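PpBBE-like 1 D396N (Physcomitrella patens subsp. patens, PDB 6EO5) is a variant of a moss flavin-dependent berberine bridge enzyme homologue that oxidises cellobiose. Local coordinates at residues A[46-51]-A[88-92]; A[238-242]-A[256-260]; A[355-361]-A[408-412]. Residue numbers count along the deposited sequence, not the author numbering.

Contact 1 (A[46-51]-A[88-92])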
loop_
_atom_site.group_PDB
_atom_site.type_symbol
_atom_site.label_atom_id
_atom_site.label_comp_id
_atom_site.label_asym_id
_atom_site.label_seq_id
_atom_site.Cartn_x
_atom_site.Cartn_y
_atom_site.Cartn_z
ATOM N N TYR A 46 3.352 -4.649 -19.665
ATOM C CA TYR A 46 4.771 -4.713 -19.965
ATOM C C TYR A 46 5.203 -6.160 -20.147
ATOM O O TYR A 46 4.756 -7.051 -19.419
ATOM C CB TYR A 46 5.583 -4.062 -18.844
ATOM C CG TYR A 46 5.334 -2.582 -18.662
ATOM C CD1 TYR A 46 5.703 -1.667 -19.642
ATOM C CD2 TYR A 46 4.767 -2.094 -17.486
ATOM C CE1 TYR A 46 5.484 -0.314 -19.463
ATOM C CE2 TYR A 46 4.549 -0.747 -17.299
ATOM C CZ TYR A 46 4.901 0.139 -18.292
ATOM O OH TYR A 46 4.687 1.479 -18.103
ATOM N N ALA A 47 6.089 -6.384 -21.116
ATOM C CA ALA A 47 6.583 -7.715 -21.460
ATOM C C ALA A 47 8.020 -7.876 -20.991
ATOM O O ALA A 47 8.932 -7.335 -21.635
ATOM C CB ALA A 47 6.492 -7.939 -22.969
ATOM N N PRO A 48 8.279 -8.597 -19.901
ATOM C CA PRO A 48 9.650 -8.700 -19.381
ATOM C C PRO A 48 10.525 -9.559 -20.283
ATOM O O PRO A 48 10.043 -10.262 -21.172
ATOM C CB PRO A 48 9.468 -9.361 -17.998
ATOM C CG PRO A 48 8.015 -9.268 -17.680
ATOM C CD PRO A 48 7.305 -9.260 -19.012
ATOM N N SER A 49 11.842 -9.492 -20.036
ATOM C CA SER A 49 12.763 -10.470 -20.619
ATOM C C SER A 49 12.469 -11.862 -20.081
ATOM O O SER A 49 12.403 -12.838 -20.837
ATOM C CB SER A 49 14.221 -10.119 -20.306
ATOM O OG SER A 49 14.521 -8.762 -20.534
ATOM N N ALA A 50 12.309 -11.974 -18.767
ATOM C CA ALA A 50 12.082 -13.269 -18.146
ATOM C C ALA A 50 11.550 -13.072 -16.737
ATOM O O ALA A 50 11.716 -12.010 -16.129
ATOM C CB ALA A 50 13.364 -14.106 -18.113
ATOM N N PHE A 51 10.904 -14.121 -16.234
ATOM C CA PHE A 51 10.547 -14.248 -14.830
ATOM C C PHE A 51 11.456 -15.291 -14.201
ATOM O O PHE A 51 11.620 -16.381 -14.753
ATOM C CB PHE A 51 9.087 -14.673 -14.661
ATOM C CG PHE A 51 8.090 -13.677 -15.182
ATOM C CD1 PHE A 51 7.581 -12.690 -14.349
ATOM C CD2 PHE A 51 7.644 -13.741 -16.497
ATOM C CE1 PHE A 51 6.662 -11.784 -14.819
ATOM C CE2 PHE A 51 6.716 -12.833 -16.976
ATOM C CZ PHE A 51 6.224 -11.852 -16.141
ATOM N N LEU A 88 6.219 -5.135 -13.024
ATOM C CA LEU A 88 6.582 -5.670 -14.327
ATOM C C LEU A 88 7.746 -4.905 -14.931
ATOM O O LEU A 88 8.200 -5.255 -16.018
ATOM C CB LEU A 88 5.384 -5.645 -15.283
ATOM C CG LEU A 88 4.295 -6.641 -14.887
ATOM C CD1 LEU A 88 3.073 -6.518 -15.761
ATOM C CD2 LEU A 88 4.806 -8.081 -14.857
ATOM N N GLY A 89 8.245 -3.880 -14.245
ATOM C CA GLY A 89 9.378 -3.095 -14.695
ATOM C C GLY A 89 9.072 -1.636 -14.967
ATOM O O GLY A 89 9.991 -0.803 -14.914
ATOM N N GLY A 90 7.819 -1.287 -15.267
ATOM C CA GLY A 90 7.528 0.058 -15.729
ATOM C C GLY A 90 8.112 0.376 -17.088
ATOM O O GLY A 90 8.170 1.543 -17.471
ATOM N N ARG A 91 8.547 -0.650 -17.820
ATOM C CA ARG A 91 9.099 -0.602 -19.170
ATOM C C ARG A 91 9.217 -2.042 -19.646
ATOM O O ARG A 91 9.153 -2.977 -18.841
ATOM C CB ARG A 91 10.467 0.084 -19.211
ATOM C CG ARG A 91 11.547 -0.728 -18.513
ATOM C CD ARG A 91 12.477 0.156 -17.729
ATOM N NE ARG A 91 13.627 -0.571 -17.187
ATOM C CZ ARG A 91 13.797 -0.875 -15.902
ATOM N NH1 ARG A 91 12.881 -0.531 -15.009
ATOM N NH2 ARG A 91 14.884 -1.523 -15.507
ATOM N N ASP A 92 9.429 -2.214 -20.950
ATOM C CA ASP A 92 9.584 -3.551 -21.506
ATOM C C ASP A 92 10.997 -4.083 -21.299
ATOM O O ASP A 92 11.966 -3.323 -21.206
ATOM C CB ASP A 92 9.265 -3.562 -22.993
ATOM C CG ASP A 92 7.802 -3.684 -23.260
ATOM O OD1 ASP A 92 7.075 -4.025 -22.299
ATOM O OD2 ASP A 92 7.386 -3.458 -24.421
#
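This is a loop-on-loop contact in the FAD-binding domain, in which the residues leading into strand 50-53 lie against a glycine-containing loop that precedes strand 95-98. The two segments bury 408 Å² between them, and Tyr46 is the main contributor. Its ring lies flat on the loop. Tyr46 CZ is 3.4 Å from Gly90 C, Tyr46 CE1 is 3.5 Å from Arg91 N, and Gly90 CA stands 3.9 Å from the ring centroid, 28° off the normal, which is a CH-pi contact. The backbone angles themselves call for glycine here: Gly90 has a positive phi (67°), and at the phi/psi of Gly89 (117°/-24°) a CB would jam against the carbonyl oxygen of Leu88. Leu88 CB lies at the edge of the Tyr46 ring, near its plane, and is 3.9 Å from Tyr46 CB. Leu88 also reaches Phe51, with CD2 4.1 Å from Phe51 CE1, so one leucine bridges both ends of segment 46-51; its side chain lies about 8 Å from the FAD.

The polar element is a single hydrogen bond across the segments. Ala47 N donates to Asp92 OD1 at 2.8 Å and 170°, a nearly linear bond beside the closest CA pair, Ala47-Asp92 at 5.1 Å. Arg91 points away from segment 46-51, and its NH1 bonds Asn463 O.

Beyond the contact the backbones run on as neighbours: Ala47 pairs with Gly93, Ser49 with Val94 and Ala50 with Val96, where strand 50-53 lies parallel to strand 95-98. Phe51 is flanked by helix 31-36 and by Arg77 of strand 74-77.

Contact 2 (A[238-242]-A[256-260])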
loop_
_atom_site.group_PDB
_atom_site.type_symbol
_atom_site.label_atom_id
_atom_site.label_comp_id
_atom_site.label_asym_id
_atom_site.label_seq_id
_atom_site.Cartn_x
_atom_site.Cartn_y
_atom_site.Cartn_z
ATOM N N ASN A 238 -22.641 14.493 4.307
ATOM C CA ASN A 238 -21.929 13.359 4.892
ATOM C C ASN A 238 -20.429 13.617 4.946
ATOM O O ASN A 238 -19.788 13.350 5.969
ATOM C CB ASN A 238 -22.221 12.069 4.123
ATOM C CG ASN A 238 -23.684 11.675 4.163
ATOM O OD1 ASN A 238 -24.478 12.282 4.869
ATOM N ND2 ASN A 238 -24.045 10.648 3.404
ATOM N N PHE A 239 -19.846 14.150 3.866
ATOM C CA PHE A 239 -18.404 14.379 3.873
ATOM C C PHE A 239 -18.016 15.433 4.903
ATOM O O PHE A 239 -17.028 15.258 5.629
ATOM C CB PHE A 239 -17.883 14.783 2.487
ATOM C CG PHE A 239 -16.388 14.805 2.433
ATOM C CD1 PHE A 239 -15.677 13.619 2.315
ATOM C CD2 PHE A 239 -15.686 15.985 2.609
ATOM C CE1 PHE A 239 -14.302 13.608 2.324
ATOM C CE2 PHE A 239 -14.293 15.986 2.615
ATOM C CZ PHE A 239 -13.604 14.787 2.472
ATOM N N LYS A 240 -18.776 16.534 4.985
ATOM C CA LYS A 240 -18.483 17.555 5.988
ATOM C C LYS A 240 -18.542 16.976 7.396
ATOM O O LYS A 240 -17.682 17.270 8.235
ATOM C CB LYS A 240 -19.453 18.726 5.852
ATOM C CG LYS A 240 -19.111 19.926 6.714
ATOM C CD LYS A 240 -19.954 21.125 6.291
ATOM C CE LYS A 240 -19.827 22.287 7.265
ATOM N NZ LYS A 240 -18.416 22.372 7.709
ATOM N N SER A 241 -19.539 16.132 7.666
ATOM C CA SER A 241 -19.644 15.521 8.985
ATOM C C SER A 241 -18.478 14.583 9.259
ATOM O O SER A 241 -17.996 14.503 10.396
ATOM C CB SER A 241 -20.961 14.777 9.115
ATOM O OG SER A 241 -21.020 14.187 10.390
ATOM N N PHE A 242 -18.018 13.861 8.232
ATOM C CA PHE A 242 -16.822 13.031 8.370
ATOM C C PHE A 242 -15.609 13.868 8.769
ATOM O O PHE A 242 -14.875 13.508 9.698
ATOM C CB PHE A 242 -16.571 12.272 7.063
ATOM C CG PHE A 242 -15.185 11.689 6.940
ATOM C CD1 PHE A 242 -14.770 10.645 7.769
ATOM C CD2 PHE A 242 -14.305 12.167 5.966
ATOM C CE1 PHE A 242 -13.494 10.097 7.648
ATOM C CE2 PHE A 242 -13.027 11.631 5.830
ATOM C CZ PHE A 242 -12.619 10.587 6.680
ATOM N N ALA A 256 -12.348 5.041 7.338
ATOM C CA ALA A 256 -12.174 5.531 5.984
ATOM C C ALA A 256 -13.537 5.932 5.457
ATOM O O ALA A 256 -14.539 5.275 5.753
ATOM C CB ALA A 256 -11.545 4.477 5.065
ATOM N N PHE A 257 -13.576 7.014 4.696
ATOM C CA PHE A 257 -14.796 7.456 4.043
ATOM C C PHE A 257 -14.749 7.102 2.552
ATOM O O PHE A 257 -13.683 7.100 1.925
ATOM C CB PHE A 257 -14.977 8.963 4.253
ATOM C CG PHE A 257 -16.339 9.474 3.898
ATOM C CD1 PHE A 257 -17.335 9.553 4.863
ATOM C CD2 PHE A 257 -16.622 9.908 2.601
ATOM C CE1 PHE A 257 -18.596 10.040 4.541
ATOM C CE2 PHE A 257 -17.878 10.402 2.278
ATOM C CZ PHE A 257 -18.865 10.467 3.251
ATOM N N TYR A 258 -15.919 6.795 1.989
ATOM C CA TYR A 258 -16.036 6.396 0.595
ATOM C C TYR A 258 -17.130 7.211 -0.085
ATOM O O TYR A 258 -18.072 7.681 0.553
ATOM C CB TYR A 258 -16.323 4.886 0.470
ATOM C CG TYR A 258 -16.647 4.405 -0.930
ATOM C CD1 TYR A 258 -17.934 4.559 -1.465
ATOM C CD2 TYR A 258 -15.690 3.768 -1.711
ATOM C CE1 TYR A 258 -18.245 4.132 -2.744
ATOM C CE2 TYR A 258 -15.997 3.326 -3.005
ATOM C CZ TYR A 258 -17.276 3.512 -3.507
ATOM O OH TYR A 258 -17.607 3.085 -4.774
ATOM N N MET A 259 -17.003 7.354 -1.398
ATOM C CA MET A 259 -17.853 8.231 -2.190
ATOM C C MET A 259 -17.619 7.872 -3.651
ATOM O O MET A 259 -16.491 7.551 -4.023
ATOM C CB MET A 259 -17.484 9.690 -1.897
ATOM C CG MET A 259 -18.229 10.748 -2.635
ATOM S SD MET A 259 -17.563 12.384 -2.233
ATOM C CE MET A 259 -17.790 12.427 -0.466
ATOM N N ASP A 260 -18.669 7.888 -4.467
ATOM C CA ASP A 260 -18.485 7.594 -5.883
ATOM C C ASP A 260 -19.577 8.298 -6.684
ATOM O O ASP A 260 -20.576 8.752 -6.110
ATOM C CB ASP A 260 -18.440 6.073 -6.142
ATOM C CG ASP A 260 -19.793 5.386 -6.051
ATOM O OD1 ASP A 260 -20.828 5.967 -6.449
ATOM O OD2 ASP A 260 -19.807 4.219 -5.603
#
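One phenylalanine of the strand, Phe257, meets two phenylalanines of the helix in two different geometries, and no hydrogen bond crosses between the segments. Phe239 presents its edge to the face of Phe257 in a T-shaped pair, with planes at 83° and centroids 5.6 Å apart. Phe242, three residues further along the helix, is inclined only 28° to the Phe257 ring, but at 5.0 Å between centroids the two rings are slid apart and barely overlap. What lies over the face of Phe242 is instead the CB of Phe257, 3.5 Å from the centroid and 6° off the normal, an almost axial CH-pi contact. The closest approach of this last pair, Phe242 CB to Phe257 CD1, is 3.6 Å. Met259, two residues on and so on the same side of the strand, extends the apolar patch: its CE lies 3.7 Å from Phe239 CD1. Asn238 adds CB at 3.8 Å from Phe257 CZ, while its amide group turns to Ala290 N and Ser265 OG.

Helix and strand run nearly antiparallel, at 167°, with axes 9.9 Å apart, and all five touching residues are buried. Helix 235-246 follows strand 222-230 and leads to strand 253-259; these two strands are parallel, with strand 264-271 between them: a split beta-alpha-beta crossover. The aromatic cluster fastens that helix to the sheet, where Tyr365 of strand 361-367 packs on both Phe239 and Phe242. Helix 345-355 flanks Phe239 through Ile348 and Met351, and helix 279-288 closes on Phe242 through Phe285.

Contact 3 (A[355-361]-A[408-412])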
loop_
_atom_site.group_PDB
_atom_site.type_symbol
_atom_site.label_atom_id
_atom_site.label_comp_id
_atom_site.label_asym_id
_atom_site.label_seq_id
_atom_site.Cartn_x
_atom_site.Cartn_y
_atom_site.Cartn_z
ATOM N N MET A 355 -16.135 15.407 -9.178
ATOM C CA MET A 355 -16.455 13.985 -9.224
ATOM C C MET A 355 -17.672 13.725 -10.106
ATOM O O MET A 355 -17.694 12.763 -10.883
ATOM C CB MET A 355 -16.686 13.432 -7.809
ATOM C CG MET A 355 -17.161 11.982 -7.793
ATOM S SD MET A 355 -17.501 11.266 -6.172
ATOM C CE MET A 355 -19.054 12.057 -5.773
ATOM N N ASN A 356 -18.692 14.577 -10.023
ATOM C CA ASN A 356 -19.910 14.278 -10.767
ATOM C C ASN A 356 -19.819 14.620 -12.257
ATOM O O ASN A 356 -20.810 14.442 -12.972
ATOM C CB ASN A 356 -21.112 14.986 -10.131
ATOM C CG ASN A 356 -21.480 14.424 -8.738
ATOM O OD1 ASN A 356 -21.303 13.230 -8.440
ATOM N ND2 ASN A 356 -21.997 15.299 -7.886
ATOM N N THR A 357 -18.667 15.073 -12.765
ATOM C CA THR A 357 -18.528 15.231 -14.208
ATOM C C THR A 357 -18.178 13.937 -14.908
ATOM O O THR A 357 -17.887 13.970 -16.103
ATOM C CB THR A 357 -17.461 16.266 -14.558
ATOM O OG1 THR A 357 -16.190 15.790 -14.124
ATOM C CG2 THR A 357 -17.758 17.601 -13.913
ATOM N N GLY A 358 -18.183 12.807 -14.208
ATOM C CA GLY A 358 -17.760 11.556 -14.800
ATOM C C GLY A 358 -18.409 10.351 -14.162
ATOM O O GLY A 358 -19.406 10.492 -13.451
ATOM N N SER A 359 -17.869 9.162 -14.408
ATOM C CA SER A 359 -18.468 7.949 -13.866
ATOM C C SER A 359 -17.446 6.815 -13.908
ATOM O O SER A 359 -16.341 6.959 -14.433
ATOM C CB SER A 359 -19.736 7.593 -14.633
ATOM O OG SER A 359 -19.410 6.924 -15.826
ATOM N N ASN A 360 -17.836 5.677 -13.348
ATOM C CA ASN A 360 -16.961 4.519 -13.214
ATOM C C ASN A 360 -15.637 4.929 -12.560
ATOM O O ASN A 360 -14.552 4.776 -13.123
ATOM C CB ASN A 360 -16.759 3.840 -14.574
ATOM C CG ASN A 360 -16.207 2.417 -14.458
ATOM O OD1 ASN A 360 -16.142 1.830 -13.373
ATOM N ND2 ASN A 360 -15.804 1.859 -15.591
ATOM N N ALA A 361 -15.764 5.476 -11.347
ATOM C CA ALA A 361 -14.645 5.873 -10.499
ATOM C C ALA A 361 -15.041 5.702 -9.031
ATOM O O ALA A 361 -16.217 5.513 -8.703
ATOM C CB ALA A 361 -14.231 7.319 -10.766
ATOM N N GLN A 408 -11.155 8.775 -19.179
ATOM C CA GLN A 408 -11.065 8.422 -17.763
ATOM C C GLN A 408 -9.793 8.969 -17.135
ATOM O O GLN A 408 -9.797 9.378 -15.966
ATOM C CB GLN A 408 -11.119 6.908 -17.585
ATOM C CG GLN A 408 -12.461 6.307 -17.837
ATOM C CD GLN A 408 -13.509 6.825 -16.882
ATOM O OE1 GLN A 408 -14.067 7.904 -17.085
ATOM N NE2 GLN A 408 -13.789 6.055 -15.826
ATOM N N THR A 409 -8.690 8.965 -17.893
ATOM C CA THR A 409 -7.434 9.513 -17.393
ATOM C C THR A 409 -7.522 11.023 -17.240
ATOM O O THR A 409 -7.015 11.587 -16.263
ATOM C CB THR A 409 -6.285 9.125 -18.329
ATOM O OG1 THR A 409 -6.154 7.700 -18.353
ATOM C CG2 THR A 409 -4.982 9.719 -17.862
ATOM N N SER A 410 -8.157 11.697 -18.202
ATOM C CA SER A 410 -8.353 13.137 -18.095
ATOM C C SER A 410 -9.301 13.477 -16.958
ATOM O O SER A 410 -9.097 14.465 -16.248
ATOM C CB SER A 410 -8.889 13.681 -19.410
ATOM O OG SER A 410 -7.815 13.871 -20.303
ATOM N N TYR A 411 -10.346 12.668 -16.780
ATOM C CA TYR A 411 -11.309 12.900 -15.711
ATOM C C TYR A 411 -10.635 12.881 -14.345
ATOM O O TYR A 411 -10.797 13.812 -13.551
ATOM C CB TYR A 411 -12.415 11.857 -15.801
ATOM C CG TYR A 411 -13.257 11.707 -14.568
ATOM C CD1 TYR A 411 -14.127 12.714 -14.166
ATOM C CD2 TYR A 411 -13.212 10.535 -13.818
ATOM C CE1 TYR A 411 -14.912 12.568 -13.040
ATOM C CE2 TYR A 411 -13.994 10.375 -12.693
ATOM C CZ TYR A 411 -14.839 11.396 -12.309
ATOM O OH TYR A 411 -15.614 11.242 -11.191
ATOM N N ILE A 412 -9.836 11.850 -14.068
ATOM C CA ILE A 412 -9.259 11.744 -12.733
ATOM C C ILE A 412 -8.120 12.740 -12.532
ATOM O O ILE A 412 -7.805 13.101 -11.386
ATOM C CB ILE A 412 -8.812 10.294 -12.450
ATOM C CG1 ILE A 412 -8.801 10.041 -10.949
ATOM C CG2 ILE A 412 -7.452 10.003 -13.061
ATOM C CD1 ILE A 412 -10.182 9.810 -10.353
HETATM O O HOH W 1 -16.223 9.658 -16.675
#
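Met355, in the last turn of helix 345-355, carries a carbonyl oxygen that accepts a hydrogen bond from Tyr411 OH at 2.6 Å, the shortest approach between the segments. A type I beta turn runs from here to Gly358, whose N returns to Met355 O in a weak bond of 3.4 Å. Thr357, within the turn, sets OG1 3.6 Å from Tyr411 CE1 at the ring edge; the hydroxyl's hydrogen bond goes to Ala354 O. Gly358 then passes over the ring face: its CA is 4.0 Å from the Tyr411 centroid, 29° off the normal, and a CB here would clash with Tyr411 CE1 at 2.4 Å. Ser359 points its side chain away but uses its backbone twice. Its O accepts from Gln408 NE2 (3.0 Å, 158°), and its N donates to a water at 2.8 Å that in turn donates to Gln408 OE1, also at 2.8 Å. Gln408 NE2 also bonds Ser398 O, and Asn360 pairs through its backbone with the same Ser398. Ala361, the first residue of strand 361-367, closes the contact with CB 3.6 Å from Tyr411 CE2.

The result is a helix-to-strand connection wrapped around one tyrosine of helix 405-420. Strands 331-338 and 361-367, parallel with strand 391-398 between them, make with helix 345-355 a split beta-alpha-beta crossover, consistent with the helix-covered antiparallel sheet of the substrate domain in berberine bridge enzyme relatives.

Along the chain the three contacts come in series, each closing before the next opens. Contact 1 belongs to the FAD-binding domain and its four-stranded mixed sheet; contacts 2 and 3 share the seven-stranded antiparallel sheet of the other, probably substrate-binding, domain, as in relatives, and the helices packed on it. The centres of contacts 1 and 2 are 38 Å apart, on opposite sides of the chain's centre, and those of contacts 1 and 3 are 29 Å apart. Contacts 2 and 3, with centres 18 Å apart, touch: Met259 CG lies 3.5 Å from Met355 CE, and Asp260 CB 3.4 Å from Ala361 O. The two crossovers belong to one sheet and meet there.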